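Local coordinates for protein mannan endo-1,6-alpha-mannosidase (Chaetomium thermophilum, PDB 6RY0) that probably cleaves alpha-1,6-mannosidic linkages as a transglycosidase that helps move GPI-anchored glycoproteins into the fungal cell wall, at residues 267-272 against 328-333; 282-287 against 338-343. All coordinates share one frame; numbering follows the deposited sequence.

Contact 1: 267-272 against 328-333; sequences LLHGAA and HRWMAV
Two neighbouring inner helices of the (alpha/alpha)6 barrel of glycosyl hydrolase family 76, 261-278 and 323-337, meet here through H269 and W330. The short segments run nearly parallel, their axes 9.1 Å apart and inclined at 23°. The closest CA atoms are those of H269 and W330, 6.0 Å apart. H269 reaches across between the two helices. Its CG stands anti to the backbone N (chi1 -172°), which carries the imidazole over to the other helix. There W330 CD1 sits over one face, toward the rim, while W330 O lies in plane at the edge, 3.5 Å from H269 CD2. The base of the tryptophan joins in, with W330 CB 3.6 Å from H269 CD2. The imidazole and the five-membered ring of the indole have centroids 4.5 Å apart and planes at 45°, an oblique aromatic pair. V333 CG1 approaches obliquely from the other side of the imidazole plane, 4.0 Å from H269 NE2. Histidine suits the place because its flat ring packs against carbon while keeping a polar atom for the barrel wall: ND1 is hydrogen-bonded to D204 on helix 196-213, which helps fix the rotation of the ring. W330 also touches Y262, A265 and L266, so with H269 it packs along about two turns of helix 261-278. On the side facing helix 281-298, L268 CD2 meets M331 CG at 4.1 Å, the two chains crossing at about a right angle. Both also reach that helix, L268 touching V287 and I294, and M331 touching L291; branched leucine and unbranched, pliable methionine suit a place where three helices meet. No hydrogen bond joins the two segments. Near-parallel inner helices, separated in sequence by an outer one (281-298), are the hallmark of an (alpha/alpha)6 barrel.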
ATOM      1  N   LEU A 267       0.585  -9.552   1.330  1.00  5.91           N
ATOM      2  CA  LEU A 267       0.074 -10.795   1.874  1.00  5.73           C
ATOM      3  C   LEU A 267       0.619 -11.044   3.276  1.00  5.97           C
ATOM      4  O   LEU A 267      -0.123 -11.509   4.149  1.00  6.30           O
ATOM      5  CB  LEU A 267       0.367 -11.965   0.962  1.00  6.57           C
ATOM      6  CG  LEU A 267      -0.343 -11.927  -0.399  1.00  6.75           C
ATOM      7  CD1 LEU A 267      -0.049 -13.192  -1.170  1.00  7.61           C
ATOM      8  CD2 LEU A 267      -1.814 -11.713  -0.267  1.00  7.25           C
ATOM      9  N   LEU A 268       1.899 -10.770   3.519  1.00  5.90           N
ATOM     10  CA  LEU A 268       2.440 -10.871   4.873  1.00  6.04           C
ATOM     11  C   LEU A 268       1.661  -9.980   5.844  1.00  6.35           C
ATOM     12  O   LEU A 268       1.318 -10.407   6.935  1.00  6.75           O
ATOM     13  CB  LEU A 268       3.932 -10.499   4.860  1.00  6.15           C
ATOM     14  CG  LEU A 268       4.572 -10.412   6.245  1.00  6.82           C
ATOM     15  CD1 LEU A 268       4.632 -11.763   6.946  1.00  8.76           C
ATOM     16  CD2 LEU A 268       5.955  -9.813   6.159  1.00  8.11           C
ATOM     17  N   HIS A 269       1.429  -8.739   5.440  1.00  6.13           N
ATOM     18  CA  HIS A 269       0.700  -7.779   6.272  1.00  6.21           C
ATOM     19  C   HIS A 269      -0.686  -8.328   6.611  1.00  6.21           C
ATOM     20  O   HIS A 269      -1.048  -8.375   7.791  1.00  6.91           O
ATOM     21  CB  HIS A 269       0.652  -6.470   5.488  1.00  6.29           C
ATOM     22  CG  HIS A 269       0.116  -5.277   6.205  1.00  6.13           C
ATOM     23  ND1 HIS A 269      -1.170  -4.821   6.023  1.00  7.37           N
ATOM     24  CD2 HIS A 269       0.742  -4.361   6.980  1.00  6.58           C
ATOM     25  CE1 HIS A 269      -1.292  -3.666   6.647  1.00  7.77           C
ATOM     26  NE2 HIS A 269      -0.156  -3.356   7.234  1.00  6.85           N
ATOM     27  N   GLY A 270      -1.449  -8.744   5.614  1.00  6.21           N
ATOM     28  CA  GLY A 270      -2.772  -9.246   5.914  1.00  6.50           C
ATOM     29  C   GLY A 270      -2.742 -10.496   6.740  1.00  6.41           C
ATOM     30  O   GLY A 270      -3.590 -10.691   7.627  1.00  6.86           O
ATOM     31  N   ALA A 271      -1.783 -11.391   6.472  1.00  6.53           N
ATOM     32  CA  ALA A 271      -1.667 -12.623   7.253  1.00  6.57           C
ATOM     33  C   ALA A 271      -1.362 -12.302   8.719  1.00  6.62           C
ATOM     34  O   ALA A 271      -1.843 -13.006   9.612  1.00  7.14           O
ATOM     35  CB  ALA A 271      -0.602 -13.522   6.655  1.00  6.93           C
ATOM     36  N   ALA A 272      -0.565 -11.264   8.975  1.00  6.65           N
ATOM     37  CA  ALA A 272      -0.271 -10.869  10.330  1.00  6.76           C
ATOM     38  C   ALA A 272      -1.531 -10.377  11.044  1.00  7.07           C
ATOM     39  O   ALA A 272      -1.755 -10.716  12.198  1.00  8.22           O
ATOM     40  CB  ALA A 272       0.816  -9.798  10.343  1.00  7.35           C
ATOM     41  N   HIS A 328       8.645  -1.478   3.572  1.00  6.32           N
ATOM     42  CA  HIS A 328       9.104  -1.020   4.876  1.00  6.52           C
ATOM     43  C   HIS A 328       7.960  -0.734   5.835  1.00  6.40           C
ATOM     44  O   HIS A 328       7.969  -1.189   6.971  1.00  7.04           O
ATOM     45  CB  HIS A 328       9.970   0.259   4.711  1.00  6.67           C
ATOM     46  CG  HIS A 328      11.420  -0.035   4.459  1.00  6.59           C
ATOM     47  ND1 HIS A 328      12.345   0.061   5.462  1.00  6.87           N
ATOM     48  CD2 HIS A 328      12.123  -0.417   3.347  1.00  7.43           C
ATOM     49  CE1 HIS A 328      13.543  -0.260   4.967  1.00  7.20           C
ATOM     50  NE2 HIS A 328      13.449  -0.550   3.686  1.00  8.06           N
ATOM     51  N   ARG A 329       6.988   0.057   5.399  1.00  6.12           N
ATOM     52  CA  ARG A 329       5.914   0.467   6.321  1.00  6.65           C
ATOM     53  C   ARG A 329       5.094  -0.725   6.777  1.00  6.38           C
ATOM     54  O   ARG A 329       4.711  -0.812   7.951  1.00  7.00           O
ATOM     55  CB  ARG A 329       4.997   1.525   5.656  1.00  9.40           C
ATOM     56  CG  ARG A 329       5.572   2.891   5.612  1.00  9.24           C
ATOM     57  CD  ARG A 329       4.799   3.827   4.629  1.00 11.25           C
ATOM     58  NE  ARG A 329       3.417   3.797   4.909  1.00 11.84           N
ATOM     59  CZ  ARG A 329       2.457   3.595   4.018  1.00 11.42           C
ATOM     60  NH1 ARG A 329       2.666   3.480   2.707  1.00 12.33           N
ATOM     61  NH2 ARG A 329       1.190   3.484   4.467  1.00 13.43           N
ATOM     62  N   TRP A 330       4.776  -1.615   5.846  1.00  6.21           N
ATOM     63  CA  TRP A 330       3.941  -2.770   6.154  1.00  6.25           C
ATOM     64  C   TRP A 330       4.694  -3.766   7.029  1.00  6.35           C
ATOM     65  O   TRP A 330       4.138  -4.286   8.006  1.00  6.82           O
ATOM     66  CB  TRP A 330       3.454  -3.434   4.883  1.00  6.44           C
ATOM     67  CG  TRP A 330       2.502  -2.617   4.078  1.00  7.05           C
ATOM     68  CD1 TRP A 330       1.766  -1.557   4.478  1.00  8.81           C
ATOM     69  CD2 TRP A 330       2.215  -2.812   2.690  1.00  7.06           C
ATOM     70  NE1 TRP A 330       1.049  -1.064   3.400  1.00  9.81           N
ATOM     71  CE2 TRP A 330       1.313  -1.831   2.297  1.00  8.44           C
ATOM     72  CE3 TRP A 330       2.667  -3.723   1.740  1.00  7.25           C
ATOM     73  CZ2 TRP A 330       0.815  -1.748   1.009  1.00  9.31           C
ATOM     74  CZ3 TRP A 330       2.208  -3.622   0.446  1.00  8.24           C
ATOM     75  CH2 TRP A 330       1.273  -2.650   0.103  1.00  8.85           C
ATOM     76  N   MET A 331       5.955  -4.042   6.706  1.00  6.18           N
ATOM     77  CA  MET A 331       6.740  -4.958   7.542  1.00  6.37           C
ATOM     78  C   MET A 331       6.932  -4.414   8.953  1.00  6.34           C
ATOM     79  O   MET A 331       6.920  -5.165   9.922  1.00  6.92           O
ATOM     80  CB  MET A 331       8.069  -5.312   6.900  1.00  6.79           C
ATOM     81  CG  MET A 331       7.910  -6.204   5.664  1.00  7.20           C
ATOM     82  SD  MET A 331       9.458  -6.681   4.874  1.00  7.84           S
ATOM     83  CE  MET A 331      10.060  -7.895   6.033  1.00 11.18           C
ATOM     84  N   ALA A 332       7.084  -3.105   9.085  1.00  6.37           N
ATOM     85  CA  ALA A 332       7.191  -2.513  10.401  1.00  6.95           C
ATOM     86  C   ALA A 332       5.929  -2.784  11.219  1.00  6.69           C
ATOM     87  O   ALA A 332       5.990  -3.178  12.393  1.00  7.14           O
ATOM     88  CB  ALA A 332       7.512  -1.039  10.308  1.00  7.42           C
ATOM     89  N   VAL A 333       4.755  -2.598  10.620  1.00  6.71           N
ATOM     90  CA  VAL A 333       3.501  -2.875  11.331  1.00  6.81           C
ATOM     91  C   VAL A 333       3.380  -4.363  11.695  1.00  6.86           C
ATOM     92  O   VAL A 333       2.881  -4.693  12.777  1.00  7.53           O
ATOM     93  CB  VAL A 333       2.289  -2.368  10.524  1.00  7.13           C
ATOM     94  CG1 VAL A 333       0.979  -2.915  11.079  1.00  8.04           C
ATOM     95  CG2 VAL A 333       2.289  -0.867  10.528  1.00  8.25           C
TER

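Contact 2: 282-287 against 338-343; sequences KWKDRV and APHTKD
The imidazole of H340 is sandwiched between K284 CE, over the centre of one face, and T341 CG2, nearer the rim of the opposite face. K284 CE lies 3.6 Å from the ring centroid and 14° off its normal, a CH-pi contact that uses the polarised methylene next to the ammonium. In this one of two modelled K284 conformers the chain is extended as far as CE and turns at the last torsion (chi4 -64°), carrying NZ out over the rim on the same side as CE, 3.6 Å from H340 NE2. D288 ties the pair together by a salt bridge with K284 NZ and a hydrogen bond with H340 NE2; its carboxylate would probably favour a protonated imidazole, though the nearby ammonium opposes it. Deeper in, V287 CG1 meets T341 CG2 at 3.8 Å. That methyl lies between V287 and the H340 ring, while T341 OG1 donates to A338 O (2.8 Å); the carbonyl also accepts from T341 N, which steadies the turn. W275 of helix 261-278 meets both H340 and K284, and V334 and T335 of helix 323-337 lie against T341. The contact thus joins helix 281-298 to the 3-10 turn between helices 323-337 and 342-358.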
ATOM      1  N   LYS A 282      -2.421 -21.742  11.881  1.00 11.05           N
ATOM      2  CA  LYS A 282      -2.236 -21.738  10.435  1.00 10.77           C
ATOM      3  C   LYS A 282      -1.817 -20.356   9.936  1.00  9.84           C
ATOM      4  O   LYS A 282      -1.024 -20.247   8.998  1.00  9.82           O
ATOM      5  CB  LYS A 282      -3.462 -22.261   9.686  1.00 12.77           C
ATOM      6  CG  LYS A 282      -4.595 -21.327   9.475  1.00 14.63           C
ATOM      7  CD  LYS A 282      -5.761 -22.028   8.747  1.00 16.84           C
ATOM      8  CE  LYS A 282      -6.912 -21.064   8.514  1.00 18.26           C
ATOM      9  NZ  LYS A 282      -8.091 -21.731   7.993  1.00 19.16           N
ATOM     10  N   TRP A 283      -2.336 -19.307  10.540  1.00  8.95           N
ATOM     11  CA  TRP A 283      -1.946 -17.964  10.163  1.00  8.26           C
ATOM     12  C   TRP A 283      -0.549 -17.618  10.624  1.00  8.25           C
ATOM     13  O   TRP A 283       0.152 -16.895   9.917  1.00  8.64           O
ATOM     14  CB  TRP A 283      -2.980 -16.919  10.616  1.00  8.80           C
ATOM     15  CG  TRP A 283      -4.223 -16.981   9.789  1.00  8.86           C
ATOM     16  CD1 TRP A 283      -5.474 -17.377  10.186  1.00  8.65           C
ATOM     17  CD2 TRP A 283      -4.346 -16.636   8.409  1.00  8.60           C
ATOM     18  NE1 TRP A 283      -6.351 -17.323   9.143  1.00  9.33           N
ATOM     19  CE2 TRP A 283      -5.685 -16.862   8.034  1.00  8.77           C
ATOM     20  CE3 TRP A 283      -3.452 -16.144   7.456  1.00  9.25           C
ATOM     21  CZ2 TRP A 283      -6.140 -16.612   6.734  1.00 10.48           C
ATOM     22  CZ3 TRP A 283      -3.920 -15.906   6.183  1.00 10.90           C
ATOM     23  CH2 TRP A 283      -5.232 -16.163   5.827  1.00 11.31           C
ATOM     24  N   LYS A 284      -0.131 -18.087  11.789  1.00  8.85           N
ATOM     25  CA  LYS A 284       1.259 -17.912  12.187  0.52  8.98           C
ATOM     26  C   LYS A 284       2.183 -18.562  11.174  1.00  8.72           C
ATOM     27  O   LYS A 284       3.201 -17.989  10.791  1.00  9.11           O
ATOM     28  CB  LYS A 284       1.538 -18.469  13.585  0.52 10.21           C
ATOM     29  CG  LYS A 284       2.941 -18.098  14.055  0.52 11.26           C
ATOM     30  CD  LYS A 284       3.247 -18.587  15.440  0.52 11.62           C
ATOM     31  CE  LYS A 284       4.667 -18.239  15.861  0.52 12.68           C
ATOM     32  NZ  LYS A 284       5.696 -18.913  15.023  0.52 13.35           N
ATOM     33  N   ASP A 285       1.841 -19.771  10.747  1.00  9.29           N
ATOM     34  CA  ASP A 285       2.654 -20.483   9.772  1.00  9.74           C
ATOM     35  C   ASP A 285       2.743 -19.722   8.472  1.00  9.09           C
ATOM     36  O   ASP A 285       3.809 -19.659   7.843  1.00  9.35           O
ATOM     37  CB  ASP A 285       2.089 -21.881   9.482  1.00 12.32           C
ATOM     38  CG  ASP A 285       2.136 -22.818  10.647  1.00 15.92           C
ATOM     39  OD1 ASP A 285       2.899 -22.576  11.600  1.00 15.57           O
ATOM     40  OD2 ASP A 285       1.440 -23.849  10.584  1.00 18.77           O
ATOM     41  N   ARG A 286       1.623 -19.134   8.049  1.00  8.77           N
ATOM     42  CA  ARG A 286       1.590 -18.360   6.809  1.00  8.55           C
ATOM     43  C   ARG A 286       2.434 -17.088   6.936  1.00  8.11           C
ATOM     44  O   ARG A 286       3.175 -16.749   6.018  1.00  8.31           O
ATOM     45  CB  ARG A 286       0.141 -18.050   6.413  1.00  8.67           C
ATOM     46  CG  ARG A 286      -0.618 -19.285   5.975  1.00  9.33           C
ATOM     47  CD  ARG A 286      -2.112 -19.106   6.001  1.00  9.53           C
ATOM     48  NE  ARG A 286      -2.745 -20.389   5.763  1.00 11.79           N
ATOM     49  CZ  ARG A 286      -4.012 -20.555   5.472  1.00 12.46           C
ATOM     50  NH1 ARG A 286      -4.824 -19.510   5.376  1.00 12.96           N
ATOM     51  NH2 ARG A 286      -4.465 -21.796   5.289  1.00 14.64           N
ATOM     52  N   VAL A 287       2.338 -16.387   8.077  1.00  7.87           N
ATOM     53  CA  VAL A 287       3.219 -15.259   8.341  1.00  7.51           C
ATOM     54  C   VAL A 287       4.666 -15.690   8.216  1.00  7.27           C
ATOM     55  O   VAL A 287       5.473 -15.045   7.533  1.00  7.55           O
ATOM     56  CB  VAL A 287       2.935 -14.686   9.748  1.00  7.64           C
ATOM     57  CG1 VAL A 287       4.062 -13.769  10.237  1.00  8.38           C
ATOM     58  CG2 VAL A 287       1.599 -13.941   9.776  1.00  8.54           C
ATOM     59  N   ALA A 338       2.321  -8.997  14.984  1.00 10.56           N
ATOM     60  CA  ALA A 338       2.864 -10.347  15.080  1.00 10.02           C
ATOM     61  C   ALA A 338       4.240 -10.214  15.734  1.00 10.28           C
ATOM     62  O   ALA A 338       5.274 -10.309  15.088  1.00  9.94           O
ATOM     63  CB  ALA A 338       2.953 -11.019  13.724  1.00  9.91           C
ATOM     64  N   PRO A 339       4.268  -9.938  17.035  1.00 11.19           N
ATOM     65  CA  PRO A 339       5.538  -9.565  17.668  1.00 11.87           C
ATOM     66  C   PRO A 339       6.634 -10.616  17.612  1.00 11.16           C
ATOM     67  O   PRO A 339       7.797 -10.252  17.767  1.00 11.58           O
ATOM     68  CB  PRO A 339       5.133  -9.219  19.101  1.00 14.23           C
ATOM     69  CG  PRO A 339       3.812  -9.804  19.265  1.00 14.71           C
ATOM     70  CD  PRO A 339       3.137  -9.826  17.955  1.00 12.42           C
ATOM     71  N   HIS A 340       6.287 -11.879  17.399  1.00 11.19           N
ATOM     72  CA  HIS A 340       7.329 -12.887  17.283  1.00 11.59           C
ATOM     73  C   HIS A 340       8.224 -12.658  16.073  1.00 11.09           C
ATOM     74  O   HIS A 340       9.307 -13.248  16.019  1.00 12.32           O
ATOM     75  CB  HIS A 340       6.727 -14.279  17.255  1.00 11.93           C
ATOM     76  CG  HIS A 340       6.136 -14.661  15.938  1.00 11.28           C
ATOM     77  ND1 HIS A 340       4.886 -14.248  15.534  1.00 11.34           N
ATOM     78  CD2 HIS A 340       6.633 -15.419  14.944  1.00 12.03           C
ATOM     79  CE1 HIS A 340       4.641 -14.747  14.339  1.00 11.73           C
ATOM     80  NE2 HIS A 340       5.682 -15.463  13.960  1.00 11.92           N
ATOM     81  N   THR A 341       7.809 -11.811  15.126  1.00 10.14           N
ATOM     82  CA  THR A 341       8.601 -11.517  13.942  1.00  9.77           C
ATOM     83  C   THR A 341       9.610 -10.391  14.140  1.00  9.61           C
ATOM     84  O   THR A 341      10.390 -10.124  13.227  1.00  9.77           O
ATOM     85  CB  THR A 341       7.714 -11.115  12.753  1.00  9.03           C
ATOM     86  OG1 THR A 341       7.085  -9.861  13.010  1.00  8.98           O
ATOM     87  CG2 THR A 341       6.704 -12.188  12.411  1.00  9.88           C
ATOM     88  N   LYS A 342       9.569  -9.707  15.282  0.98  9.99           N
ATOM     89  CA  LYS A 342      10.284  -8.452  15.422  0.98 10.47           C
ATOM     90  C   LYS A 342      11.774  -8.577  15.112  0.98 10.26           C
ATOM     91  O   LYS A 342      12.344  -7.759  14.382  0.98 10.94           O
ATOM     92  CB  LYS A 342      10.019  -7.874  16.811  0.98 13.73           C
ATOM     93  CG  LYS A 342      10.663  -6.561  17.067  0.98 17.66           C
ATOM     94  CD  LYS A 342      10.424  -6.075  18.504  0.98 22.48           C
ATOM     95  CE  LYS A 342      11.548  -5.152  19.015  0.98 26.54           C
ATOM     96  NZ  LYS A 342      12.854  -5.895  19.158  0.98 28.42           N
ATOM     97  N   ASP A 343      12.431  -9.585  15.671  1.00 11.24           N
ATOM     98  CA  ASP A 343      13.872  -9.687  15.502  1.00 12.33           C
ATOM     99  C   ASP A 343      14.287 -10.176  14.119  1.00 11.65           C
ATOM    100  O   ASP A 343      15.431  -9.991  13.730  1.00 13.26           O
ATOM    101  CB  ASP A 343      14.481 -10.591  16.576  1.00 16.76           C
ATOM    102  CG  ASP A 343      14.374 -10.004  17.984  1.00 21.80           C
ATOM    103  OD1 ASP A 343      14.166  -8.780  18.135  1.00 23.36           O
ATOM    104  OD2 ASP A 343      14.536 -10.774  18.940  1.00 25.38           O
TER

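In the fold
Contact 1 lies in the buried inner part of the barrel, and contact 2 farther out and partly exposed, their centres about 10 Å apart. They draw on the same run of helices: 261-278 and 281-298 are consecutive, as are 323-337 and 342-358. Contact 1 pairs the two inner helices, and contact 2 pairs helix 281-298 with the turn that leads into helix 342-358. V287 connects the layers, its CG2 packing 3.5 Å from A272 N and its O 3.4 Å from L268 CD1. Chemistry follows depth: ring and aliphatic packing inside, a charged, partly solvent-facing cluster over apolar contacts outside.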